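Malonyl CoA-acyl carrier protein transacylase (Mycobacterium tuberculosis, PDB 2QC3) catalyses the transfer of the malonyl group from malonyl-CoA to holo-acyl carrier protein, supplying malonyl-ACP for fatty acid biosynthesis. Local coordinates at residues A207-P218 with V231-V242. Numbering follows the deposited sequence.
Sequences AAAAANIATADP and VTSAAAAMDTLV
A207 and A210 both meet V242, one for each of its methyl branches. CB of A207 lies 3.7 Å from CG1 of V242, and CB of A210 lies 3.8 Å from CG2 of the same valine. Helices 207-211 and 234-242 run nearly antiparallel at 163°, their axes 10.1 Å apart; the larger V242 and M238 reach across most of that gap, and the small methyls of A207 and A210 receive them. CE of M238 comes within 4.0 Å of CB of A210. The methionine is flexible and unbranched, and its bends at chi2 and chi3 bring CE to A210 while CG and SD stay beside T215.

Beyond the helix the chain runs on in extended form, and T215 meets M238 tip to tip, CG2 of the threonine 3.6 Å from CG of the methionine. Branched threonine thus offers a methyl to M238 and, through OG1, a hydroxyl that touches CB of A234. The backbone carbonyl of A216 packs on that same alanine methyl, which is small enough for the chain to pass closely. D217 then accepts a hydrogen bond from A234 N, at 2.8 Å to OD2 and nearly straight at 165°; the amide comes from the anti side of the carboxylate, 20° out of its plane. The acid thus occupies a first-turn N-H of the helix and would probably interact favourably with its dipole, complementing the N-cap S233, whose OG accepts from A236 N. P218, whose fixed phi suits the extended chain, places CG 3.4 Å from O of V231.

This is structural packing within the acyl transferase domain, an antiparallel helix pair plus a capped helix start. Y99 of helix 94-101 touches M238, and A209 and I213 touch helix 107-125. Backbone hydrogen bonds link A216 to V104, and V231 to L222 of strand 221-222, an outermost strand of the parallel sheet.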
loop_
_atom_site.group_PDB
_atom_site.type_symbol
_atom_site.label_atom_id
_atom_site.label_comp_id
_atom_site.label_asym_id
_atom_site.label_seq_id
_atom_site.Cartn_x
_atom_site.Cartn_y
_atom_site.Cartn_z
ATOM N N ALA A 207 3.134 16.256 -4.508
ATOM C CA ALA A 207 3.879 17.048 -3.535
ATOM C C ALA A 207 3.078 18.262 -3.067
ATOM O O ALA A 207 3.061 18.577 -1.880
ATOM C CB ALA A 207 5.218 17.490 -4.133
ATOM N N ALA A 208 2.410 18.937 -3.998
ATOM C CA ALA A 208 1.615 20.118 -3.655
ATOM C C ALA A 208 0.442 19.743 -2.758
ATOM O O ALA A 208 0.155 20.428 -1.777
ATOM C CB ALA A 208 1.112 20.797 -4.920
ATOM N N ALA A 209 -0.235 18.651 -3.095
ATOM C CA ALA A 209 -1.370 18.197 -2.297
ATOM C C ALA A 209 -0.930 17.892 -0.863
ATOM O O ALA A 209 -1.565 18.328 0.099
ATOM C CB ALA A 209 -1.995 16.953 -2.933
ATOM N N ALA A 210 0.159 17.143 -0.723
ATOM C CA ALA A 210 0.672 16.783 0.598
ATOM C C ALA A 210 1.069 18.000 1.443
ATOM O O ALA A 210 0.785 18.045 2.637
ATOM C CB ALA A 210 1.867 15.842 0.454
ATOM N N ALA A 211 1.709 18.986 0.820
ATOM C CA ALA A 211 2.160 20.186 1.533
ATOM C C ALA A 211 1.037 21.068 2.087
ATOM O O ALA A 211 1.284 21.937 2.929
ATOM C CB ALA A 211 3.075 21.016 0.625
ATOM N N ASN A 212 -0.190 20.844 1.623
ATOM C CA ASN A 212 -1.339 21.624 2.073
ATOM C C ASN A 212 -2.206 20.906 3.104
ATOM O O ASN A 212 -3.149 21.484 3.643
ATOM C CB ASN A 212 -2.202 22.007 0.871
ATOM C CG ASN A 212 -1.640 23.186 0.111
ATOM O OD1 ASN A 212 -1.749 24.330 0.552
ATOM N ND2 ASN A 212 -1.018 22.913 -1.030
ATOM N N ILE A 213 -1.889 19.646 3.370
ATOM C CA ILE A 213 -2.647 18.852 4.331
ATOM C C ILE A 213 -2.143 19.079 5.753
ATOM O O ILE A 213 -0.944 19.218 5.971
ATOM C CB ILE A 213 -2.525 17.342 4.005
ATOM C CG1 ILE A 213 -3.169 17.053 2.650
ATOM C CG2 ILE A 213 -3.176 16.508 5.095
ATOM C CD1 ILE A 213 -2.898 15.643 2.144
ATOM N N ALA A 214 -3.062 19.114 6.714
ATOM C CA ALA A 214 -2.696 19.288 8.117
ATOM C C ALA A 214 -2.134 17.960 8.621
ATOM O O ALA A 214 -2.740 16.906 8.426
ATOM C CB ALA A 214 -3.927 19.688 8.945
ATOM N N THR A 215 -0.978 18.011 9.270
ATOM C CA THR A 215 -0.347 16.801 9.775
ATOM C C THR A 215 -0.024 16.867 11.262
ATOM O O THR A 215 -0.153 17.909 11.900
ATOM C CB THR A 215 0.965 16.511 9.023
ATOM O OG1 THR A 215 1.893 17.577 9.262
ATOM C CG2 THR A 215 0.706 16.393 7.521
ATOM N N ALA A 216 0.394 15.731 11.805
ATOM C CA ALA A 216 0.762 15.628 13.210
ATOM C C ALA A 216 1.816 14.539 13.336
ATOM O O ALA A 216 1.902 13.651 12.485
ATOM C CB ALA A 216 -0.457 15.280 14.046
ATOM N N ASP A 217 2.631 14.611 14.382
ATOM C CA ASP A 217 3.657 13.598 14.591
ATOM C C ASP A 217 2.912 12.290 14.802
ATOM O O ASP A 217 1.838 12.275 15.389
ATOM C CB ASP A 217 4.511 13.945 15.816
ATOM C CG ASP A 217 5.522 15.047 15.529
ATOM O OD1 ASP A 217 6.102 15.601 16.488
ATOM O OD2 ASP A 217 5.744 15.350 14.339
ATOM N N PRO A 218 3.463 11.175 14.307
ATOM C CA PRO A 218 2.786 9.888 14.479
ATOM C C PRO A 218 2.557 9.510 15.937
ATOM O O PRO A 218 3.413 9.736 16.792
ATOM C CB PRO A 218 3.714 8.909 13.751
ATOM C CG PRO A 218 5.055 9.556 13.861
ATOM C CD PRO A 218 4.744 11.007 13.602
ATOM N N VAL A 231 9.518 6.738 10.717
ATOM C CA VAL A 231 9.526 8.175 10.473
ATOM C C VAL A 231 8.894 8.701 11.750
ATOM O O VAL A 231 7.741 8.403 12.053
ATOM C CB VAL A 231 8.678 8.569 9.245
ATOM C CG1 VAL A 231 9.465 8.287 7.969
ATOM C CG2 VAL A 231 7.366 7.790 9.234
ATOM N N THR A 232 9.668 9.474 12.502
ATOM C CA THR A 232 9.239 9.990 13.794
ATOM C C THR A 232 8.593 11.367 13.849
ATOM O O THR A 232 8.067 11.760 14.893
ATOM C CB THR A 232 10.429 9.981 14.756
ATOM O OG1 THR A 232 11.462 10.828 14.235
ATOM C CG2 THR A 232 10.979 8.561 14.894
ATOM N N SER A 233 8.641 12.112 12.750
ATOM C CA SER A 233 8.035 13.438 12.736
ATOM C C SER A 233 7.107 13.596 11.544
ATOM O O SER A 233 7.301 12.959 10.508
ATOM C CB SER A 233 9.112 14.528 12.684
ATOM O OG SER A 233 9.759 14.548 11.424
ATOM N N ALA A 234 6.101 14.450 11.698
ATOM C CA ALA A 234 5.144 14.711 10.634
ATOM C C ALA A 234 5.869 15.075 9.343
ATOM O O ALA A 234 5.598 14.508 8.282
ATOM C CB ALA A 234 4.214 15.849 11.044
ATOM N N ALA A 235 6.799 16.021 9.445
ATOM C CA ALA A 235 7.552 16.484 8.288
ATOM C C ALA A 235 8.353 15.362 7.639
ATOM O O ALA A 235 8.329 15.202 6.418
ATOM C CB ALA A 235 8.481 17.630 8.688
ATOM N N ALA A 236 9.071 14.595 8.451
ATOM C CA ALA A 236 9.873 13.500 7.917
ATOM C C ALA A 236 8.972 12.498 7.213
ATOM O O ALA A 236 9.267 12.051 6.108
ATOM C CB ALA A 236 10.654 12.814 9.036
ATOM N N ALA A 237 7.865 12.147 7.857
ATOM C CA ALA A 237 6.928 11.191 7.280
ATOM C C ALA A 237 6.361 11.675 5.943
ATOM O O ALA A 237 6.356 10.932 4.960
ATOM C CB ALA A 237 5.788 10.930 8.254
ATOM N N MET A 238 5.893 12.918 5.894
ATOM C CA MET A 238 5.313 13.427 4.653
ATOM C C MET A 238 6.331 13.569 3.530
ATOM O O MET A 238 6.043 13.211 2.388
ATOM C CB MET A 238 4.600 14.761 4.897
ATOM C CG MET A 238 3.433 14.649 5.864
ATOM S SD MET A 238 2.277 13.318 5.429
ATOM C CE MET A 238 1.396 14.085 4.038
ATOM N N ASP A 239 7.517 14.081 3.850
ATOM C CA ASP A 239 8.565 14.236 2.844
ATOM C C ASP A 239 8.922 12.870 2.264
ATOM O O ASP A 239 9.128 12.725 1.064
ATOM C CB ASP A 239 9.823 14.873 3.454
ATOM C CG ASP A 239 9.636 16.347 3.774
ATOM O OD1 ASP A 239 8.672 16.950 3.260
ATOM O OD2 ASP A 239 10.461 16.905 4.527
ATOM N N THR A 240 8.997 11.868 3.130
ATOM C CA THR A 240 9.321 10.521 2.691
ATOM C C THR A 240 8.195 9.939 1.844
ATOM O O THR A 240 8.452 9.260 0.846
ATOM C CB THR A 240 9.596 9.611 3.897
ATOM O OG1 THR A 240 10.761 10.089 4.578
ATOM C CG2 THR A 240 9.821 8.169 3.457
ATOM N N LEU A 241 6.953 10.208 2.243
ATOM C CA LEU A 241 5.789 9.723 1.502
ATOM C C LEU A 241 5.793 10.275 0.074
ATOM O O LEU A 241 5.574 9.539 -0.885
ATOM C CB LEU A 241 4.494 10.136 2.213
ATOM C CG LEU A 241 3.176 9.895 1.460
ATOM C CD1 LEU A 241 3.006 8.424 1.150
ATOM C CD2 LEU A 241 2.014 10.391 2.284
ATOM N N VAL A 242 6.055 11.572 -0.066
ATOM C CA VAL A 242 6.078 12.192 -1.385
ATOM C C VAL A 242 7.188 11.568 -2.224
ATOM O O VAL A 242 6.978 11.163 -3.366
ATOM C CB VAL A 242 6.313 13.708 -1.274
ATOM C CG1 VAL A 242 6.404 14.329 -2.665
ATOM C CG2 VAL A 242 5.179 14.343 -0.487
HETATM O O HOH W 1 9.140 14.244 16.821
#